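Local coordinates for protein mannose-specific lectin 2 chain 1 (Colocasia esculenta, PDB 5T1X) that binds mannose as one chain of a heterotetrameric bulb-type lectin from taro that agglutinates rabbit erythrocytes, at residues 2-10 with 80-88. Sequence-based numbering, arbitrary orientation.
Sequences GTNYLLSGQ and KGNYAAVLH
Ser8 OG is gripped by two groups. It accepts an almost straight hydrogen bond from Tyr83 N at 3.0 Å, and a water lies 2.8 Å from the same OG. That water donates to Gly81 O, also 2.8 Å away, and so links Ser8 to the chain just before strand 84-88. With chi1 at 47° the hydroxyl sits over its own backbone, flanked by N and C, and faces the Tyr83 amide. Ser8 N returns a bond to Tyr83 O from above the carbonyl plane. Further along, Leu6 and Ala85 form a hydrogen-bonded antiparallel pair, with both N-to-O distances 2.8 Å. A nearly straight hydrogen bond from Leu87 N to Asn4 O closes the far end. Within this chain strand 5-7 is an outer strand of one of the three antiparallel sheets of the beta-prism II fold of GNA-related lectins; strand 84-88 lies between it and strand 92-103. Leu6 and Ala85 face inward, where both touch Leu61. On the opposite face Leu7 CD2 packs on Ala84 CB at 3.7 Å, and both residues meet Tyr101 of the partner chain. Tyr5 CB lies 4.1 Å from Val86 CG2. The Tyr5 ring turns away, has Gly2 CA over its centre, and its OH is hydrogen-bonded to Asp94 N of the partner chain.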
ATOM      1  N   GLY A   2      -2.296   8.272   4.264  1.00 16.96           N
ATOM      2  CA  GLY A   2      -1.115   7.637   4.835  1.00 15.66           C
ATOM      3  C   GLY A   2       0.065   8.572   4.680  1.00 15.74           C
ATOM      4  O   GLY A   2      -0.021   9.536   3.918  1.00 14.77           O
ATOM      5  N   THR A   3       1.178   8.308   5.376  1.00 11.57           N
ATOM      6  CA  THR A   3       2.362   9.158   5.195  1.00 11.02           C
ATOM      7  C   THR A   3       2.975   8.937   3.814  1.00 12.66           C
ATOM      8  O   THR A   3       3.605   9.836   3.267  1.00 13.22           O
ATOM      9  CB  THR A   3       3.417   8.877   6.276  1.00 19.97           C
ATOM     10  OG1 THR A   3       3.759   7.486   6.238  1.00 21.38           O
ATOM     11  CG2 THR A   3       2.952   9.275   7.662  1.00 19.15           C
ATOM     12  N   ASN A   4       2.771   7.738   3.254  1.00  8.74           N
ATOM     13  CA  ASN A   4       3.364   7.317   1.982  1.00  7.79           C
ATOM     14  C   ASN A   4       2.338   6.651   1.041  1.00 12.13           C
ATOM     15  O   ASN A   4       2.726   5.958   0.102  1.00 11.43           O
ATOM     16  CB  ASN A   4       4.512   6.345   2.287  1.00  8.39           C
ATOM     17  CG  ASN A   4       4.100   5.238   3.226  1.00 13.34           C
ATOM     18  OD1 ASN A   4       2.907   4.941   3.395  1.00 13.15           O
ATOM     19  ND2 ASN A   4       5.068   4.662   3.923  1.00 11.28           N
ATOM     20  N   TYR A   5       1.037   6.841   1.300  1.00  9.33           N
ATOM     21  CA  TYR A   5       0.013   6.304   0.406  1.00  9.19           C
ATOM     22  C   TYR A   5      -1.219   7.178   0.385  1.00 13.22           C
ATOM     23  O   TYR A   5      -1.474   7.935   1.327  1.00 12.31           O
ATOM     24  CB  TYR A   5      -0.385   4.851   0.761  1.00  9.15           C
ATOM     25  CG  TYR A   5      -1.122   4.704   2.079  1.00  9.72           C
ATOM     26  CD1 TYR A   5      -2.485   4.969   2.171  1.00 12.06           C
ATOM     27  CD2 TYR A   5      -0.473   4.230   3.217  1.00 10.77           C
ATOM     28  CE1 TYR A   5      -3.167   4.853   3.384  1.00 12.56           C
ATOM     29  CE2 TYR A   5      -1.156   4.062   4.422  1.00 11.96           C
ATOM     30  CZ  TYR A   5      -2.502   4.380   4.502  1.00 14.76           C
ATOM     31  OH  TYR A   5      -3.191   4.243   5.686  1.00 16.18           O
ATOM     32  N   LEU A   6      -1.993   7.031  -0.694  1.00 11.23           N
ATOM     33  CA  LEU A   6      -3.278   7.661  -0.932  1.00 11.96           C
ATOM     34  C   LEU A   6      -4.247   6.565  -1.351  1.00 13.74           C
ATOM     35  O   LEU A   6      -4.000   5.883  -2.346  1.00 11.99           O
ATOM     36  CB  LEU A   6      -3.147   8.751  -2.023  1.00 13.26           C
ATOM     37  CG  LEU A   6      -4.438   9.402  -2.524  1.00 19.35           C
ATOM     38  CD1 LEU A   6      -4.925  10.436  -1.562  1.00 21.45           C
ATOM     39  CD2 LEU A   6      -4.230  10.061  -3.880  1.00 20.48           C
ATOM     40  N   LEU A   7      -5.329   6.371  -0.584  1.00 10.21           N
ATOM     41  CA  LEU A   7      -6.332   5.355  -0.924  1.00 11.06           C
ATOM     42  C   LEU A   7      -7.446   5.978  -1.741  1.00 14.56           C
ATOM     43  O   LEU A   7      -7.714   7.180  -1.603  1.00 16.03           O
ATOM     44  CB  LEU A   7      -6.931   4.710   0.343  1.00 10.85           C
ATOM     45  CG  LEU A   7      -5.977   4.089   1.358  1.00 14.45           C
ATOM     46  CD1 LEU A   7      -6.738   3.569   2.557  1.00 15.62           C
ATOM     47  CD2 LEU A   7      -5.111   3.002   0.730  1.00 14.34           C
ATOM     48  N   SER A   8      -8.128   5.171  -2.570  1.00 12.43           N
ATOM     49  CA  SER A   8      -9.261   5.675  -3.349  1.00 12.68           C
ATOM     50  C   SER A   8     -10.308   6.241  -2.366  1.00 17.03           C
ATOM     51  O   SER A   8     -10.601   5.619  -1.340  1.00 15.70           O
ATOM     52  CB  SER A   8      -9.832   4.580  -4.250  1.00 16.42           C
ATOM     53  OG  SER A   8     -10.012   3.359  -3.558  1.00 22.44           O
ATOM     54  N   GLY A   9     -10.739   7.474  -2.613  1.00 16.64           N
ATOM     55  CA  GLY A   9     -11.666   8.175  -1.729  1.00 16.94           C
ATOM     56  C   GLY A   9     -10.984   9.210  -0.846  1.00 20.91           C
ATOM     57  O   GLY A   9     -11.662  10.066  -0.272  1.00 22.62           O
ATOM     58  N   GLN A  10      -9.641   9.140  -0.712  1.00 15.13           N
ATOM     59  CA  GLN A  10      -8.878  10.121   0.080  1.00 14.84           C
ATOM     60  C   GLN A  10      -8.398  11.274  -0.813  1.00 19.53           C
ATOM     61  O   GLN A  10      -8.445  11.169  -2.038  1.00 18.96           O
ATOM     62  CB  GLN A  10      -7.694   9.462   0.795  1.00 15.12           C
ATOM     63  CG  GLN A  10      -8.115   8.432   1.835  1.00 18.19           C
ATOM     64  CD  GLN A  10      -6.922   7.792   2.507  1.00 22.22           C
ATOM     65  OE1 GLN A  10      -5.847   7.646   1.927  1.00 14.61           O
ATOM     66  NE2 GLN A  10      -7.097   7.378   3.743  1.00 21.12           N
ATOM     67  N   LYS A  80     -13.987  -1.547 -10.806  1.00 14.30           N
ATOM     68  CA  LYS A  80     -14.406  -0.760  -9.644  1.00 13.92           C
ATOM     69  C   LYS A  80     -14.015  -1.499  -8.379  1.00 17.27           C
ATOM     70  O   LYS A  80     -14.243  -2.705  -8.256  1.00 16.85           O
ATOM     71  CB  LYS A  80     -15.913  -0.468  -9.669  1.00 16.68           C
ATOM     72  CG  LYS A  80     -16.348   0.587  -8.672  1.00 20.23           C
ATOM     73  CD  LYS A  80     -17.848   0.821  -8.758  1.00 28.52           C
ATOM     74  CE  LYS A  80     -18.257   2.044  -7.974  1.00 37.79           C
ATOM     75  NZ  LYS A  80     -19.714   2.309  -8.083  1.00 41.71           N
ATOM     76  N   GLY A  81     -13.380  -0.780  -7.472  1.00 13.97           N
ATOM     77  CA  GLY A  81     -12.923  -1.354  -6.216  1.00 12.65           C
ATOM     78  C   GLY A  81     -12.098  -0.371  -5.424  1.00 16.41           C
ATOM     79  O   GLY A  81     -12.221   0.843  -5.617  1.00 16.88           O
ATOM     80  N   ASN A  82     -11.265  -0.906  -4.519  1.00 11.30           N
ATOM     81  CA  ASN A  82     -10.395  -0.138  -3.619  1.00 11.11           C
ATOM     82  C   ASN A  82      -8.970  -0.177  -4.123  1.00 13.55           C
ATOM     83  O   ASN A  82      -8.419  -1.262  -4.328  1.00 12.61           O
ATOM     84  CB  ASN A  82     -10.465  -0.706  -2.190  1.00 12.94           C
ATOM     85  CG  ASN A  82     -11.848  -0.705  -1.582  1.00 34.54           C
ATOM     86  OD1 ASN A  82     -12.569   0.287  -1.618  1.00 25.68           O
ATOM     87  ND2 ASN A  82     -12.239  -1.818  -0.988  1.00 33.53           N
ATOM     88  N   TYR A  83      -8.372   1.007  -4.307  1.00 11.46           N
ATOM     89  CA  TYR A  83      -7.018   1.133  -4.841  1.00 11.00           C
ATOM     90  C   TYR A  83      -6.120   1.869  -3.867  1.00 13.70           C
ATOM     91  O   TYR A  83      -6.606   2.541  -2.952  1.00 12.71           O
ATOM     92  CB  TYR A  83      -7.061   1.876  -6.195  1.00 10.67           C
ATOM     93  CG  TYR A  83      -7.642   1.023  -7.302  1.00 11.67           C
ATOM     94  CD1 TYR A  83      -6.816   0.348  -8.191  1.00 12.86           C
ATOM     95  CD2 TYR A  83      -9.020   0.867  -7.442  1.00 12.35           C
ATOM     96  CE1 TYR A  83      -7.342  -0.485  -9.178  1.00 12.84           C
ATOM     97  CE2 TYR A  83      -9.557   0.013  -8.406  1.00 13.63           C
ATOM     98  CZ  TYR A  83      -8.710  -0.660  -9.272  1.00 16.67           C
ATOM     99  OH  TYR A  83      -9.206  -1.503 -10.229  1.00 14.38           O
ATOM    100  N   ALA A  84      -4.813   1.758  -4.082  1.00  9.78           N
ATOM    101  CA  ALA A  84      -3.828   2.453  -3.253  1.00  8.35           C
ATOM    102  C   ALA A  84      -2.691   2.988  -4.117  1.00 12.66           C
ATOM    103  O   ALA A  84      -2.097   2.222  -4.882  1.00 11.95           O
ATOM    104  CB  ALA A  84      -3.282   1.515  -2.182  1.00  8.90           C
ATOM    105  N   ALA A  85      -2.404   4.294  -4.011  1.00 10.96           N
ATOM    106  CA  ALA A  85      -1.261   4.928  -4.675  1.00 11.73           C
ATOM    107  C   ALA A  85      -0.177   5.005  -3.622  1.00 13.67           C
ATOM    108  O   ALA A  85      -0.389   5.631  -2.585  1.00 12.42           O
ATOM    109  CB  ALA A  85      -1.619   6.303  -5.218  1.00 12.79           C
ATOM    110  N   VAL A  86       0.927   4.280  -3.825  1.00  9.96           N
ATOM    111  CA  VAL A  86       1.978   4.112  -2.816  1.00  9.18           C
ATOM    112  C   VAL A  86       3.296   4.680  -3.292  1.00 12.94           C
ATOM    113  O   VAL A  86       3.701   4.434  -4.429  1.00 11.99           O
ATOM    114  CB  VAL A  86       2.127   2.600  -2.468  1.00 12.83           C
ATOM    115  CG1 VAL A  86       3.250   2.353  -1.455  1.00 13.45           C
ATOM    116  CG2 VAL A  86       0.816   2.024  -1.950  1.00 12.53           C
ATOM    117  N   LEU A  87       3.977   5.417  -2.408  1.00 11.72           N
ATOM    118  CA  LEU A  87       5.295   5.936  -2.735  1.00 11.69           C
ATOM    119  C   LEU A  87       6.312   4.851  -2.328  1.00 14.90           C
ATOM    120  O   LEU A  87       6.611   4.656  -1.143  1.00 13.52           O
ATOM    121  CB  LEU A  87       5.558   7.296  -2.073  1.00 12.67           C
ATOM    122  CG  LEU A  87       6.902   7.976  -2.374  1.00 19.31           C
ATOM    123  CD1 LEU A  87       7.234   7.976  -3.858  1.00 20.73           C
ATOM    124  CD2 LEU A  87       6.914   9.395  -1.850  1.00 23.50           C
ATOM    125  N   HIS A  88       6.808   4.125  -3.344  1.00 13.82           N
ATOM    126  CA  HIS A  88       7.793   3.051  -3.198  1.00 13.47           C
ATOM    127  C   HIS A  88       9.129   3.632  -2.707  1.00 16.08           C
ATOM    128  O   HIS A  88       9.502   4.722  -3.161  1.00 15.69           O
ATOM    129  CB  HIS A  88       7.974   2.339  -4.552  1.00 14.49           C
ATOM    130  CG  HIS A  88       8.708   1.036  -4.478  1.00 17.11           C
ATOM    131  ND1 HIS A  88      10.086   0.991  -4.359  1.00 18.91           N
ATOM    132  CD2 HIS A  88       8.234  -0.228  -4.583  1.00 18.11           C
ATOM    133  CE1 HIS A  88      10.403  -0.295  -4.350  1.00 18.69           C
ATOM    134  NE2 HIS A  88       9.325  -1.067  -4.494  1.00 18.52           N
TER
HETATM  135  O   HOH W   1     -12.768   2.785  -3.648  1.00 32.41           O